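Local coordinates for protein titin (Homo sapiens, PDB 5JDD) that spans half of the muscle sarcomere as a giant elastic protein, represented here by three I-band immunoglobulin domains in tandem, at residues Q63-S66 / P67-G71; M122-N126 / G127-E131; V139-G142 / K143-Q146; M150-S153 / T154-A158. One frame throughout, in Å; residues are numbered along the deposited sequence. Where two conformers were deposited one is given.

Contact 1. Residues Q63-S66 / P67-G71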
loop_
_atom_site.group_PDB
_atom_site.type_symbol
_atom_site.label_atom_id
_atom_site.label_comp_id
_atom_site.label_asym_id
_atom_site.label_seq_id
_atom_site.Cartn_x
_atom_site.Cartn_y
_atom_site.Cartn_z
ATOM N N GLN A 63 1.677 -27.871 16.817
ATOM C CA GLN A 63 0.563 -26.979 16.551
ATOM C C GLN A 63 0.992 -25.525 16.672
ATOM O O GLN A 63 1.791 -25.183 17.543
ATOM C CB GLN A 63 -0.596 -27.308 17.498
ATOM C CG GLN A 63 -1.061 -28.754 17.351
ATOM C CD GLN A 63 -1.971 -29.211 18.471
ATOM O OE1 GLN A 63 -3.016 -29.812 18.223
ATOM N NE2 GLN A 63 -1.573 -28.944 19.710
ATOM N N ASN A 64 0.486 -24.689 15.763
ATOM C CA ASN A 64 0.712 -23.239 15.805
ATOM C C ASN A 64 2.195 -22.895 15.898
ATOM O O ASN A 64 2.626 -22.218 16.828
ATOM C CB ASN A 64 -0.072 -22.609 16.968
ATOM C CG ASN A 64 -0.146 -21.087 16.888
ATOM O OD1 ASN A 64 0.194 -20.480 15.872
ATOM N ND2 ASN A 64 -0.601 -20.466 17.973
ATOM N N ILE A 65 2.976 -23.361 14.924
ATOM C CA ILE A 65 4.435 -23.279 15.030
ATOM C C ILE A 65 4.968 -21.857 15.071
ATOM O O ILE A 65 4.406 -20.932 14.471
ATOM C CB ILE A 65 5.171 -24.056 13.919
ATOM C CG1 ILE A 65 4.808 -23.507 12.536
ATOM C CG2 ILE A 65 4.871 -25.555 14.007
ATOM C CD1 ILE A 65 5.468 -24.295 11.411
ATOM N N SER A 66 6.048 -21.699 15.827
ATOM C CA SER A 66 6.747 -20.426 15.903
ATOM C C SER A 66 8.162 -20.613 15.375
ATOM O O SER A 66 8.633 -21.743 15.212
ATOM C CB SER A 66 6.780 -19.910 17.343
ATOM O OG SER A 66 7.500 -20.791 18.181
ATOM N N PRO A 67 8.847 -19.504 15.072
ATOM C CA PRO A 67 10.220 -19.658 14.591
ATOM C C PRO A 67 11.114 -20.445 15.560
ATOM O O PRO A 67 12.051 -21.120 15.113
ATOM C CB PRO A 67 10.698 -18.209 14.462
ATOM C CG PRO A 67 9.451 -17.455 14.122
ATOM C CD PRO A 67 8.361 -18.115 14.919
ATOM N N SER A 68 10.820 -20.400 16.858
ATOM C CA SER A 68 11.617 -21.156 17.829
ATOM C C SER A 68 11.474 -22.676 17.676
ATOM O O SER A 68 12.293 -23.443 18.198
ATOM C CB SER A 68 11.281 -20.726 19.259
ATOM O OG SER A 68 9.936 -21.020 19.583
ATOM N N ASP A 69 10.445 -23.119 16.955
ATOM C CA ASP A 69 10.239 -24.547 16.725
ATOM C C ASP A 69 11.087 -25.071 15.571
ATOM O O ASP A 69 11.165 -26.279 15.343
ATOM C CB ASP A 69 8.774 -24.840 16.422
ATOM C CG ASP A 69 7.870 -24.555 17.591
ATOM O OD1 ASP A 69 8.168 -25.012 18.714
ATOM O OD2 ASP A 69 6.856 -23.860 17.386
ATOM N N ALA A 70 11.723 -24.161 14.839
ATOM C CA ALA A 70 12.563 -24.579 13.729
ATOM C C ALA A 70 13.710 -25.446 14.223
ATOM O O ALA A 70 14.152 -25.333 15.371
ATOM C CB ALA A 70 13.092 -23.372 12.981
ATOM N N GLY A 71 14.174 -26.333 13.360
ATOM C CA GLY A 71 15.355 -27.117 13.662
ATOM C C GLY A 71 15.143 -28.604 13.488
ATOM O O GLY A 71 14.183 -29.046 12.859
#
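Ser-66 and Asp-69 grip each other across one tight turn. Ser-66 N donates to Asp-69 OD2 over 2.8 Å in an almost straight bond (N-H...O 175°), reaching the carboxylate oxygen on its anti side and 22° out of plane. In return Asp-69 N bonds to Ser-66 O at 2.9 Å, closing the first turn of the 3-10 segment 67-69. Ser-66 has two conformers; in the one described here, OG sits between the backbone N and the carbonyl carbon (chi1 63°), which turns it toward Ser-68 OG at 2.8 Å, a hydroxyl pair in which either may donate. In the same conformer Asp-69 OD2, 3.2 Å from Ser-66 OG, is an alternative acceptor for its proton. Ile-65 CA comes within 3.4 Å of Asp-69 OD2, while the end of the buried isoleucine side chain leads away. Pro-67 begins the 3-10 segment, its CD pressed to 3.4 Å from Ser-66 CB. One shell out, Lys-48 NZ forms a salt bridge with Asp-69 OD2, so a backbone N-H and a lysine hold the same oxygen. Tyr-73 OH bonds to Asp-69 O, and Gly-71 adopts a positive phi between the two. Asp-69, Gly-71 and Tyr-73 form the Asp-x-Gly-x-Tyr motif, with its tyrosine corner, characteristic of the loop between strands E and F of immunoglobulin domains.

Contact 2. Residues M122-N126 / G127-E131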
loop_
_atom_site.group_PDB
_atom_site.type_symbol
_atom_site.label_atom_id
_atom_site.label_comp_id
_atom_site.label_asym_id
_atom_site.label_seq_id
_atom_site.Cartn_x
_atom_site.Cartn_y
_atom_site.Cartn_z
ATOM N N MET A 122 -2.486 -4.275 5.205
ATOM C CA MET A 122 -2.477 -3.510 6.449
ATOM C C MET A 122 -1.623 -2.270 6.292
ATOM O O MET A 122 -0.396 -2.346 6.323
ATOM C CB MET A 122 -1.962 -4.352 7.618
ATOM C CG MET A 122 -2.005 -3.609 8.968
ATOM S SD MET A 122 -3.651 -3.013 9.438
ATOM C CE MET A 122 -4.543 -4.550 9.628
ATOM N N TRP A 123 -2.288 -1.131 6.127
ATOM C CA TRP A 123 -1.624 0.144 5.896
ATOM C C TRP A 123 -1.895 1.108 7.034
ATOM O O TRP A 123 -3.037 1.260 7.470
ATOM C CB TRP A 123 -2.146 0.764 4.599
ATOM C CG TRP A 123 -1.734 0.025 3.359
ATOM C CD1 TRP A 123 -2.430 -0.959 2.712
ATOM C CD2 TRP A 123 -0.523 0.216 2.625
ATOM N NE1 TRP A 123 -1.720 -1.389 1.610
ATOM C CE2 TRP A 123 -0.550 -0.679 1.527
ATOM C CE3 TRP A 123 0.574 1.064 2.779
ATOM C CZ2 TRP A 123 0.490 -0.751 0.591
ATOM C CZ3 TRP A 123 1.603 1.001 1.847
ATOM C CH2 TRP A 123 1.554 0.094 0.769
ATOM N N LEU A 124 -0.847 1.786 7.494
ATOM C CA LEU A 124 -0.982 2.785 8.549
ATOM C C LEU A 124 -0.544 4.146 8.039
ATOM O O LEU A 124 0.335 4.241 7.177
ATOM C CB LEU A 124 -0.110 2.433 9.761
ATOM C CG LEU A 124 0.003 0.977 10.197
ATOM C CD1 LEU A 124 0.947 0.871 11.401
ATOM C CD2 LEU A 124 -1.369 0.415 10.543
ATOM N N LYS A 125 -1.160 5.191 8.579
ATOM C CA LYS A 125 -0.702 6.563 8.391
ATOM C C LYS A 125 -0.327 7.068 9.779
ATOM O O LYS A 125 -1.183 7.144 10.661
ATOM C CB LYS A 125 -1.814 7.444 7.810
ATOM C CG LYS A 125 -1.438 8.933 7.722
ATOM C CD LYS A 125 -2.618 9.769 7.266
ATOM C CE LYS A 125 -2.214 11.240 7.161
ATOM N NZ LYS A 125 -3.363 12.130 6.817
ATOM N N ASN A 126 0.940 7.409 9.978
ATOM C CA ASN A 126 1.423 7.819 11.298
ATOM C C ASN A 126 0.968 6.873 12.412
ATOM O O ASN A 126 0.567 7.312 13.493
ATOM C CB ASN A 126 1.016 9.272 11.605
ATOM C CG ASN A 126 1.622 10.273 10.630
ATOM O OD1 ASN A 126 2.698 10.047 10.073
ATOM N ND2 ASN A 126 0.942 11.397 10.443
ATOM N N GLY A 127 1.004 5.574 12.126
ATOM C CA GLY A 127 0.767 4.569 13.145
ATOM C C GLY A 127 -0.689 4.224 13.371
ATOM O O GLY A 127 -1.007 3.413 14.239
ATOM N N VAL A 128 -1.571 4.824 12.581
ATOM C CA VAL A 128 -3.010 4.629 12.695
ATOM C C VAL A 128 -3.521 3.929 11.432
ATOM O O VAL A 128 -3.110 4.273 10.322
ATOM C CB VAL A 128 -3.724 5.986 12.849
ATOM C CG1 VAL A 128 -5.228 5.819 12.709
ATOM C CG2 VAL A 128 -3.351 6.652 14.175
ATOM N N GLU A 129 -4.401 2.942 11.591
ATOM C CA GLU A 129 -4.879 2.167 10.440
ATOM C C GLU A 129 -5.726 3.004 9.487
ATOM O O GLU A 129 -6.610 3.754 9.925
ATOM C CB GLU A 129 -5.668 0.926 10.886
ATOM C CG GLU A 129 -4.808 -0.157 11.528
ATOM C CD GLU A 129 -5.609 -1.332 12.062
ATOM O OE1 GLU A 129 -6.425 -1.908 11.311
ATOM O OE2 GLU A 129 -5.415 -1.681 13.246
ATOM N N ILE A 130 -5.446 2.846 8.192
ATOM C CA ILE A 130 -6.178 3.501 7.103
ATOM C C ILE A 130 -7.304 2.587 6.597
ATOM O O ILE A 130 -7.098 1.383 6.422
ATOM C CB ILE A 130 -5.223 3.768 5.904
ATOM C CG1 ILE A 130 -3.996 4.565 6.347
ATOM C CG2 ILE A 130 -5.951 4.480 4.776
ATOM C CD1 ILE A 130 -2.955 4.760 5.247
ATOM N N GLU A 131 -8.480 3.162 6.345
ATOM C CA GLU A 131 -9.601 2.438 5.736
ATOM C C GLU A 131 -9.695 2.757 4.248
ATOM O O GLU A 131 -9.506 3.907 3.864
ATOM C CB GLU A 131 -10.926 2.865 6.384
ATOM C CG GLU A 131 -11.080 2.520 7.854
ATOM C CD GLU A 131 -12.264 3.228 8.509
ATOM O OE1 GLU A 131 -13.270 3.503 7.822
ATOM O OE2 GLU A 131 -12.178 3.521 9.719
HETATM O O HOH W 1 -5.309 -0.854 6.599
#
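Leu-124 and Glu-129 lean on each other from opposing strands of a hairpin: Leu-124 CD2 lies 3.6 Å from Glu-129 CG, the two side chains meeting at a slant. Met-122 joins them on that face. Its chain bends at both chi2 (57°) and chi3 (64°) and curls back to lay SD 3.5 Å from Glu-129 OE1. On the other face Ile-130 reaches across the backbone of its partner strand. Ile-130 CD1 rests 3.7 Å from Leu-124 C and touches Lys-125 CB, at 3.9 Å, and Trp-123 CB. Lys-125 shares this face with Val-128 but runs out fully extended, away from the second strand. The backbone holds this pattern. Lys-125 and Val-128 exchange two N-H...O bonds around a type I' turn, with Asn-126 and Gly-127 at its corners, both at positive phi. Ile-130 N bonds to Trp-123 O at 3.0 Å. Beyond it a water continues the pairing, accepting from Trp-123 N and donating to Ile-130 O at 2.9 Å. This is the C-C' hairpin of an immunoglobulin I-set domain. Strand 128-129 forms the edge of the sheet and strand 123-125 pairs with strand 158-164, whose Phe-162 ring meets Trp-123 edge-to-face. Trp-123 and Ile-130 face inward to Leu-147 of strand 144-149, while Lys-125 NZ bonds to the carbonyl of Glu-155.

Contact 3. Residues V139-G142 / K143-Q146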
loop_
_atom_site.group_PDB
_atom_site.type_symbol
_atom_site.label_atom_id
_atom_site.label_comp_id
_atom_site.label_asym_id
_atom_site.label_seq_id
_atom_site.Cartn_x
_atom_site.Cartn_y
_atom_site.Cartn_z
ATOM N N VAL A 139 -4.737 -1.925 -2.797
ATOM C CA VAL A 139 -4.689 -2.930 -3.856
ATOM C C VAL A 139 -3.754 -4.069 -3.467
ATOM O O VAL A 139 -2.700 -3.840 -2.865
ATOM C CB VAL A 139 -4.198 -2.315 -5.184
ATOM C CG1 VAL A 139 -4.231 -3.342 -6.307
ATOM C CG2 VAL A 139 -5.056 -1.103 -5.570
ATOM N N VAL A 140 -4.152 -5.297 -3.788
ATOM C CA VAL A 140 -3.252 -6.444 -3.707
ATOM C C VAL A 140 -3.149 -7.064 -5.089
ATOM O O VAL A 140 -4.166 -7.336 -5.737
ATOM C CB VAL A 140 -3.772 -7.505 -2.741
ATOM C CG1 VAL A 140 -2.778 -8.667 -2.643
ATOM C CG2 VAL A 140 -4.028 -6.890 -1.379
ATOM N N GLN A 141 -1.924 -7.281 -5.556
ATOM C CA GLN A 141 -1.707 -7.988 -6.807
ATOM C C GLN A 141 -0.698 -9.097 -6.557
ATOM O O GLN A 141 0.508 -8.926 -6.780
ATOM C CB GLN A 141 -1.243 -7.026 -7.907
ATOM C CG GLN A 141 -2.315 -5.986 -8.260
ATOM C CD GLN A 141 -1.930 -5.075 -9.409
ATOM O OE1 GLN A 141 -1.025 -5.376 -10.186
ATOM N NE2 GLN A 141 -2.631 -3.955 -9.527
ATOM N N GLY A 142 -1.192 -10.237 -6.082
ATOM C CA GLY A 142 -0.306 -11.337 -5.722
ATOM C C GLY A 142 0.531 -11.029 -4.492
ATOM O O GLY A 142 0.007 -10.955 -3.383
ATOM N N LYS A 143 1.836 -10.862 -4.693
ATOM C CA LYS A 143 2.742 -10.486 -3.613
ATOM C C LYS A 143 2.993 -8.982 -3.576
ATOM O O LYS A 143 3.740 -8.510 -2.723
ATOM C CB LYS A 143 4.069 -11.239 -3.736
ATOM C CG LYS A 143 3.941 -12.737 -3.616
ATOM C CD LYS A 143 4.985 -13.372 -4.531
ATOM C CE LYS A 143 5.907 -14.290 -3.799
ATOM N NZ LYS A 143 6.940 -14.825 -4.746
ATOM N N LEU A 144 2.381 -8.245 -4.499
ATOM C CA LEU A 144 2.525 -6.789 -4.564
ATOM C C LEU A 144 1.392 -6.105 -3.809
ATOM O O LEU A 144 0.219 -6.414 -4.006
ATOM C CB LEU A 144 2.538 -6.311 -6.023
ATOM C CG LEU A 144 2.609 -4.802 -6.290
ATOM C CD1 LEU A 144 3.992 -4.266 -6.017
ATOM C CD2 LEU A 144 2.200 -4.476 -7.724
ATOM N N HIS A 145 1.745 -5.158 -2.952
ATOM C CA HIS A 145 0.758 -4.399 -2.198
ATOM C C HIS A 145 0.907 -2.927 -2.494
ATOM O O HIS A 145 2.010 -2.390 -2.455
ATOM C CB HIS A 145 0.920 -4.661 -0.703
ATOM C CG HIS A 145 0.436 -6.012 -0.294
ATOM N ND1 HIS A 145 -0.828 -6.226 0.211
ATOM C CD2 HIS A 145 1.024 -7.234 -0.375
ATOM C CE1 HIS A 145 -0.989 -7.517 0.449
ATOM N NE2 HIS A 145 0.122 -8.146 0.106
ATOM N N GLN A 146 -0.215 -2.273 -2.785
ATOM C CA GLN A 146 -0.189 -0.873 -3.182
ATOM C C GLN A 146 -1.200 -0.027 -2.409
ATOM O O GLN A 146 -2.315 -0.472 -2.113
ATOM C CB GLN A 146 -0.445 -0.760 -4.691
ATOM C CG GLN A 146 -0.351 0.648 -5.245
ATOM C CD GLN A 146 -0.646 0.702 -6.731
ATOM O OE1 GLN A 146 -1.401 -0.117 -7.257
ATOM N NE2 GLN A 146 -0.050 1.668 -7.415
HETATM O O HOH W 2 -2.411 -3.940 0.021
HETATM O O HOH W 3 0.374 -11.108 -0.487
#
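The D-E hairpin of an immunoglobulin domain turns back here, on a type II' turn from Gln-141 to Leu-144 with Gly-142 at positive phi. Strands 139-141 and 144-146 run antiparallel at 164°. Gln-141 N bonds to Leu-144 O at 2.8 Å, and the reverse bond, Leu-144 N to Gln-141 O, closes the turn. Val-139 and Gln-146 form a second such pair, with both bonds at 2.9 Å. Between them stands the non-hydrogen-bonded pair Val-140 and His-145, side by side. Val-140 CG1 sits over one face of the imidazole, 4.2 Å from its centroid, a CH-pi contact, while CG2 lies 3.6 Å from CE1 of His-145. Two waters tie the ring to the backbone of strand 139-141 and of the turn. One lies in the ring plane at ND1 of His-145 (2.8 Å) and donates to Val-139 O; the other joins His-145 NE2 to Gly-142 O. Phe-162 also meets the ring, the planes inclined at about 40°, and strand 108-114 pairs with strand 144-149. Both nitrogens of this buried ring are satisfied through water, and a methyl over one face with a bridge at each nitrogen probably fixes its rotation.

Contact 4. Residues M150-S153 / T154-A158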
loop_
_atom_site.group_PDB
_atom_site.type_symbol
_atom_site.label_atom_id
_atom_site.label_comp_id
_atom_site.label_asym_id
_atom_site.label_seq_id
_atom_site.Cartn_x
_atom_site.Cartn_y
_atom_site.Cartn_z
ATOM N N MET A 150 -5.481 9.569 -3.445
ATOM C CA MET A 150 -6.036 10.488 -4.434
ATOM C C MET A 150 -6.087 11.923 -3.936
ATOM O O MET A 150 -6.189 12.169 -2.737
ATOM C CB MET A 150 -7.467 10.068 -4.798
ATOM C CG MET A 150 -7.644 8.621 -5.211
ATOM S SD MET A 150 -6.687 8.206 -6.670
ATOM C CE MET A 150 -7.356 9.373 -7.853
ATOM N N ASN A 151 -6.014 12.859 -4.876
ATOM C CA ASN A 151 -6.252 14.276 -4.598
ATOM C C ASN A 151 -5.482 14.765 -3.377
ATOM O O ASN A 151 -6.067 15.246 -2.403
ATOM C CB ASN A 151 -7.752 14.542 -4.425
ATOM C CG ASN A 151 -8.078 16.025 -4.361
ATOM O OD1 ASN A 151 -7.324 16.863 -4.863
ATOM N ND2 ASN A 151 -9.200 16.355 -3.729
ATOM N N THR A 152 -4.161 14.637 -3.431
ATOM C CA THR A 152 -3.342 14.932 -2.259
ATOM C C THR A 152 -3.442 16.379 -1.801
ATOM O O THR A 152 -3.626 17.311 -2.598
ATOM C CB THR A 152 -1.860 14.589 -2.464
ATOM O OG1 THR A 152 -1.360 15.282 -3.615
ATOM C CG2 THR A 152 -1.675 13.073 -2.629
ATOM N N SER A 153 -3.317 16.551 -0.491
ATOM C CA SER A 153 -3.224 17.874 0.109
ATOM C C SER A 153 -2.162 17.828 1.195
ATOM O O SER A 153 -1.635 16.752 1.508
ATOM C CB SER A 153 -4.577 18.283 0.689
ATOM O OG SER A 153 -4.905 17.466 1.799
ATOM N N THR A 154 -1.850 18.988 1.770
ATOM C CA THR A 154 -0.859 19.092 2.843
ATOM C C THR A 154 -1.078 18.064 3.945
ATOM O O THR A 154 -0.126 17.474 4.460
ATOM C CB THR A 154 -0.870 20.504 3.481
ATOM O OG1 THR A 154 -0.425 21.460 2.519
ATOM C CG2 THR A 154 0.050 20.561 4.685
ATOM N N GLU A 155 -2.339 17.836 4.288
ATOM C CA GLU A 155 -2.697 16.914 5.355
ATOM C C GLU A 155 -2.265 15.481 5.082
ATOM O O GLU A 155 -2.172 14.685 6.010
ATOM C CB GLU A 155 -4.211 16.945 5.590
ATOM C CG GLU A 155 -4.751 18.228 6.221
ATOM C CD GLU A 155 -4.998 19.348 5.222
ATOM O OE1 GLU A 155 -4.827 19.141 3.998
ATOM O OE2 GLU A 155 -5.373 20.453 5.665
ATOM N N ASP A 156 -2.022 15.144 3.820
ATOM C CA ASP A 156 -1.618 13.779 3.479
ATOM C C ASP A 156 -0.127 13.542 3.684
ATOM O O ASP A 156 0.327 12.401 3.667
ATOM C CB ASP A 156 -2.006 13.434 2.034
ATOM C CG ASP A 156 -3.502 13.494 1.798
ATOM O OD1 ASP A 156 -4.269 12.994 2.655
ATOM O OD2 ASP A 156 -3.922 14.057 0.763
ATOM N N SER A 157 0.645 14.607 3.866
ATOM C CA SER A 157 2.066 14.447 4.164
ATOM C C SER A 157 2.201 13.736 5.509
ATOM O O SER A 157 1.712 14.228 6.531
ATOM C CB SER A 157 2.780 15.801 4.217
ATOM O OG SER A 157 2.646 16.499 2.986
ATOM N N ALA A 158 2.857 12.581 5.494
ATOM C CA ALA A 158 2.896 11.696 6.649
ATOM C C ALA A 158 3.812 10.526 6.371
ATOM O O ALA A 158 4.343 10.378 5.262
ATOM C CB ALA A 158 1.492 11.175 6.955
HETATM O O HOH W 4 -6.291 14.785 3.217
#
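Ser-153 is the residue most covered in this turn, and both Asp-156 and Glu-155 fold back to it. Ser-153 N donates to Asp-156 OD2 at 2.9 Å, on the anti side and 33° out of the carboxylate plane. Asp-156 N completes the exchange with Ser-153 O at 2.8 Å, approaching from above the carbonyl plane. The hydroxyl of Ser-153 donates to Glu-155: a bend at chi2 (83°) curls that chain back until OE1 receives the proton of Ser-153 OG over 2.8 Å, nearly in line with the C-O bond. Thr-154 starts the 3-10 segment 154-156, its side chain directed away, and its carbonyl receives Ser-157 N at 3.0 Å. A water donates to Asp-156 OD1 at 2.8 Å and, weakly, to Ser-153 OG. Thr-152 CA comes within 3.2 Å of Asp-156 OD2. Lys-135 NZ forms a salt bridge with the same oxygen, and Tyr-160 OH bonds to Asp-156 O, the tyrosine corner of the E-F loop. With a backbone N-H and a lysine at one oxygen and a water at the other, the buried Asp-156 carboxylate is probably stabilised as the anion.

In the fold
From the N terminus, contact 1 closes the loop between strands 57-62 and 71-77 in the first immunoglobulin domain; contacts 2, 3 and 4 follow in series in the second, and none nests in or crosses another. Contact 2 turns the chain at the edge of the five-stranded sheet, contact 3 at the edge of the four-stranded one. They meet inside the sandwich, where the indole of Trp-123 packs on the backbone of His-145 and Gln-146. Contact 4 carries the chain from strand 144-149 of the four-stranded sheet to strand 158-164 of the five-stranded one and touches contact 2 through Lys-125 and Asn-126. Contacts 1 and 4 occupy equivalent loops of successive domains, with centres about 42 Å apart.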